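PDB 1HCU: alpha-1,2-mannosidase, which probably trims alpha-1,2-linked mannose residues from the high-mannose N-glycans of glycoproteins, with calcium as cofactor. Local coordinates for residues Thr394-Tyr399 with Leu458-Leu463. Numbering follows the deposited sequence.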
ATOM      1  N   THR A 394      -7.589   4.994   1.095  1.00 12.02           N
ATOM      2  CA  THR A 394      -8.429   6.137   0.782  1.00 11.11           C
ATOM      3  C   THR A 394      -7.723   7.466   1.061  1.00 11.95           C
ATOM      4  O   THR A 394      -7.777   8.396   0.238  1.00  9.52           O
ATOM      5  CB  THR A 394      -9.757   6.022   1.547  1.00 12.11           C
ATOM      6  OG1 THR A 394     -10.466   4.874   1.061  1.00 10.90           O
ATOM      7  CG2 THR A 394     -10.613   7.257   1.349  1.00 12.64           C
ATOM      8  N   LEU A 395      -7.053   7.543   2.210  1.00  9.77           N
ATOM      9  CA  LEU A 395      -6.298   8.733   2.572  1.00  9.58           C
ATOM     10  C   LEU A 395      -5.215   8.894   1.513  1.00 10.61           C
ATOM     11  O   LEU A 395      -4.825  10.011   1.159  1.00 11.74           O
ATOM     12  CB  LEU A 395      -5.660   8.559   3.950  1.00  9.31           C
ATOM     13  CG  LEU A 395      -6.637   8.579   5.127  1.00  9.89           C
ATOM     14  CD1 LEU A 395      -5.977   7.917   6.319  1.00 11.13           C
ATOM     15  CD2 LEU A 395      -7.052  10.026   5.447  1.00  8.04           C
ATOM     16  N   GLU A 396      -4.743   7.763   0.998  1.00 10.93           N
ATOM     17  CA  GLU A 396      -3.717   7.767  -0.036  1.00 12.00           C
ATOM     18  C   GLU A 396      -4.271   8.436  -1.288  1.00 11.76           C
ATOM     19  O   GLU A 396      -3.676   9.376  -1.813  1.00 10.35           O
ATOM     20  CB  GLU A 396      -3.293   6.333  -0.373  1.00 13.61           C
ATOM     21  CG  GLU A 396      -2.154   6.202  -1.380  1.00 14.66           C
ATOM     22  CD  GLU A 396      -1.779   4.746  -1.613  1.00 15.07           C
ATOM     23  OE1 GLU A 396      -2.083   3.920  -0.730  1.00 18.56           O
ATOM     24  OE2 GLU A 396      -1.180   4.424  -2.662  1.00 15.47           O
ATOM     25  N   SER A 397      -5.417   7.960  -1.762  1.00 10.00           N
ATOM     26  CA  SER A 397      -5.991   8.533  -2.969  1.00 12.25           C
ATOM     27  C   SER A 397      -6.378  10.002  -2.819  1.00 12.41           C
ATOM     28  O   SER A 397      -6.178  10.789  -3.743  1.00 11.59           O
ATOM     29  CB  SER A 397      -7.177   7.694  -3.443  1.00 11.25           C
ATOM     30  OG  SER A 397      -6.708   6.445  -3.922  1.00 10.61           O
ATOM     31  N   LEU A 398      -6.915  10.371  -1.659  1.00 12.29           N
ATOM     32  CA  LEU A 398      -7.284  11.753  -1.421  1.00 12.48           C
ATOM     33  C   LEU A 398      -6.021  12.603  -1.495  1.00 14.16           C
ATOM     34  O   LEU A 398      -6.028  13.700  -2.057  1.00 16.80           O
ATOM     35  CB  LEU A 398      -7.938  11.905  -0.047  1.00 12.30           C
ATOM     36  CG  LEU A 398      -9.313  11.241   0.089  1.00 13.85           C
ATOM     37  CD1 LEU A 398      -9.731  11.234   1.556  1.00 12.01           C
ATOM     38  CD2 LEU A 398     -10.332  11.987  -0.769  1.00  9.04           C
ATOM     39  N   TYR A 399      -4.933  12.090  -0.933  1.00 12.88           N
ATOM     40  CA  TYR A 399      -3.672  12.812  -0.959  1.00 12.57           C
ATOM     41  C   TYR A 399      -3.254  13.119  -2.400  1.00 13.99           C
ATOM     42  O   TYR A 399      -2.971  14.273  -2.726  1.00 15.29           O
ATOM     43  CB  TYR A 399      -2.588  12.013  -0.225  1.00 11.27           C
ATOM     44  CG  TYR A 399      -1.188  12.533  -0.448  1.00 13.35           C
ATOM     45  CD1 TYR A 399      -0.298  11.843  -1.269  1.00 13.34           C
ATOM     46  CD2 TYR A 399      -0.762  13.732   0.124  1.00 10.66           C
ATOM     47  CE1 TYR A 399       0.974  12.332  -1.518  1.00 12.52           C
ATOM     48  CE2 TYR A 399       0.515  14.233  -0.123  1.00 10.37           C
ATOM     49  CZ  TYR A 399       1.376  13.528  -0.945  1.00 12.11           C
ATOM     50  OH  TYR A 399       2.636  14.019  -1.220  1.00 13.76           O
ATOM     51  N   LEU A 458      -1.001   7.390   8.710  1.00 11.59           N
ATOM     52  CA  LEU A 458      -0.515   8.618   9.345  1.00 11.38           C
ATOM     53  C   LEU A 458       0.431   9.427   8.451  1.00 12.22           C
ATOM     54  O   LEU A 458       0.526  10.649   8.577  1.00 13.73           O
ATOM     55  CB  LEU A 458       0.150   8.284  10.690  1.00 10.57           C
ATOM     56  CG  LEU A 458      -0.815   7.787  11.785  1.00 10.99           C
ATOM     57  CD1 LEU A 458      -0.034   7.378  13.042  1.00 10.02           C
ATOM     58  CD2 LEU A 458      -1.802   8.896  12.135  1.00  9.34           C
ATOM     59  N   LYS A 459       1.116   8.739   7.543  1.00 11.78           N
ATOM     60  CA  LYS A 459       2.043   9.377   6.615  1.00 12.17           C
ATOM     61  C   LYS A 459       1.274  10.206   5.572  1.00 11.18           C
ATOM     62  O   LYS A 459       1.540  11.388   5.397  1.00  9.04           O
ATOM     63  CB  LYS A 459       2.892   8.298   5.922  1.00 13.62           C
ATOM     64  CG  LYS A 459       3.762   8.802   4.777  1.00 13.59           C
ATOM     65  CD  LYS A 459       5.184   9.030   5.197  1.00 16.43           C
ATOM     66  CE  LYS A 459       6.125   7.915   4.736  1.00 13.77           C
ATOM     67  NZ  LYS A 459       5.902   6.589   5.384  1.00 12.77           N
ATOM     68  N   TYR A 460       0.319   9.592   4.880  1.00 10.89           N
ATOM     69  CA  TYR A 460      -0.439  10.333   3.874  1.00 10.14           C
ATOM     70  C   TYR A 460      -1.274  11.447   4.508  1.00 12.46           C
ATOM     71  O   TYR A 460      -1.359  12.544   3.955  1.00 12.16           O
ATOM     72  CB  TYR A 460      -1.336   9.392   3.057  1.00  9.13           C
ATOM     73  CG  TYR A 460      -0.567   8.467   2.124  1.00 12.01           C
ATOM     74  CD1 TYR A 460       0.261   8.978   1.119  1.00 10.84           C
ATOM     75  CD2 TYR A 460      -0.646   7.082   2.268  1.00 10.27           C
ATOM     76  CE1 TYR A 460       0.994   8.124   0.286  1.00 13.57           C
ATOM     77  CE2 TYR A 460       0.077   6.224   1.442  1.00 12.79           C
ATOM     78  CZ  TYR A 460       0.897   6.746   0.456  1.00 14.33           C
ATOM     79  OH  TYR A 460       1.629   5.893  -0.346  1.00 15.16           O
ATOM     80  N   ALA A 461      -1.876  11.167   5.665  1.00 11.72           N
ATOM     81  CA  ALA A 461      -2.693  12.157   6.357  1.00 13.02           C
ATOM     82  C   ALA A 461      -1.860  13.399   6.694  1.00 13.04           C
ATOM     83  O   ALA A 461      -2.305  14.534   6.517  1.00 12.84           O
ATOM     84  CB  ALA A 461      -3.283  11.557   7.631  1.00 12.91           C
ATOM     85  N   TYR A 462      -0.640  13.169   7.160  1.00 11.93           N
ATOM     86  CA  TYR A 462       0.259  14.251   7.512  1.00 11.70           C
ATOM     87  C   TYR A 462       0.720  15.063   6.297  1.00 13.47           C
ATOM     88  O   TYR A 462       0.637  16.294   6.292  1.00 14.06           O
ATOM     89  CB  TYR A 462       1.480  13.683   8.218  1.00 11.12           C
ATOM     90  CG  TYR A 462       2.504  14.727   8.547  1.00 13.16           C
ATOM     91  CD1 TYR A 462       2.274  15.651   9.558  1.00 14.44           C
ATOM     92  CD2 TYR A 462       3.695  14.809   7.831  1.00 13.57           C
ATOM     93  CE1 TYR A 462       3.197  16.633   9.853  1.00 14.67           C
ATOM     94  CE2 TYR A 462       4.629  15.793   8.119  1.00 15.24           C
ATOM     95  CZ  TYR A 462       4.370  16.699   9.134  1.00 15.11           C
ATOM     96  OH  TYR A 462       5.283  17.670   9.441  1.00 20.45           O
ATOM     97  N   LEU A 463       1.207  14.368   5.273  1.00 12.70           N
ATOM     98  CA  LEU A 463       1.717  15.013   4.071  1.00 12.46           C
ATOM     99  C   LEU A 463       0.706  15.885   3.345  1.00 12.22           C
ATOM    100  O   LEU A 463       1.078  16.863   2.691  1.00 11.40           O
ATOM    101  CB  LEU A 463       2.280  13.960   3.101  1.00 13.33           C
ATOM    102  CG  LEU A 463       3.532  13.229   3.609  1.00 13.78           C
ATOM    103  CD1 LEU A 463       3.945  12.129   2.622  1.00  9.87           C
ATOM    104  CD2 LEU A 463       4.659  14.243   3.797  1.00 10.57           C
TER
HETATM  105  O   HOH W   1       1.360   5.549  -3.395  1.00  5.43           O
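Glu396 and Tyr460 lie side by side and point the same way, a CH-pi contact in which an acidic side chain gives its aliphatic part to an aromatic face. Glu396 CG sits 3.8 Å from the centroid of the Tyr460 ring, displaced toward the rim. With CG anti to the backbone N (chi1 -176°) and the chain extended beyond it, the glutamate runs along the ring, its carboxylate only 15° from the ring plane. The polar ends are joined through solvent: a water donates to Glu396 OE2 at 2.9 Å and also hydrogen-bonds Tyr460 OH at 3.1 Å.

Glu396 belongs to helix 393-405 and Tyr460 to helix 451-465, two helices side by side in the (alpha/alpha)7 barrel of glycosyl hydrolase family 47. The local axes run in roughly the same direction, 28° apart, and approach to 8.6 Å. Helix 408-425 touches both through Leu395 and Ala461. The side chain of Glu396 comes within about 5 Å of both the bound calcium ion and the side chain of Glu393, a predicted active-site residue, so the polar end of this contact adjoins the probable catalytic centre.

The remaining contacts are apolar. Tyr399 CD1 meets Tyr460 CD1 at 3.8 Å; their side chains cross at about a right angle, whereas the ring planes are obliquely inclined. Farther along the same tyrosine, Tyr399 CE2 rests against Leu463 CB at 3.7 Å, and its hydroxyl is hydrogen-bonded to Val473 N. An alanine in place of Tyr460 would probably uncover Glu396 CG, open a gap beside the Tyr399 ring and leave the bridging water without its hydroxyl partner. Closer to the backbones, Leu395 CB and Tyr460 CB pack at 4.5 Å.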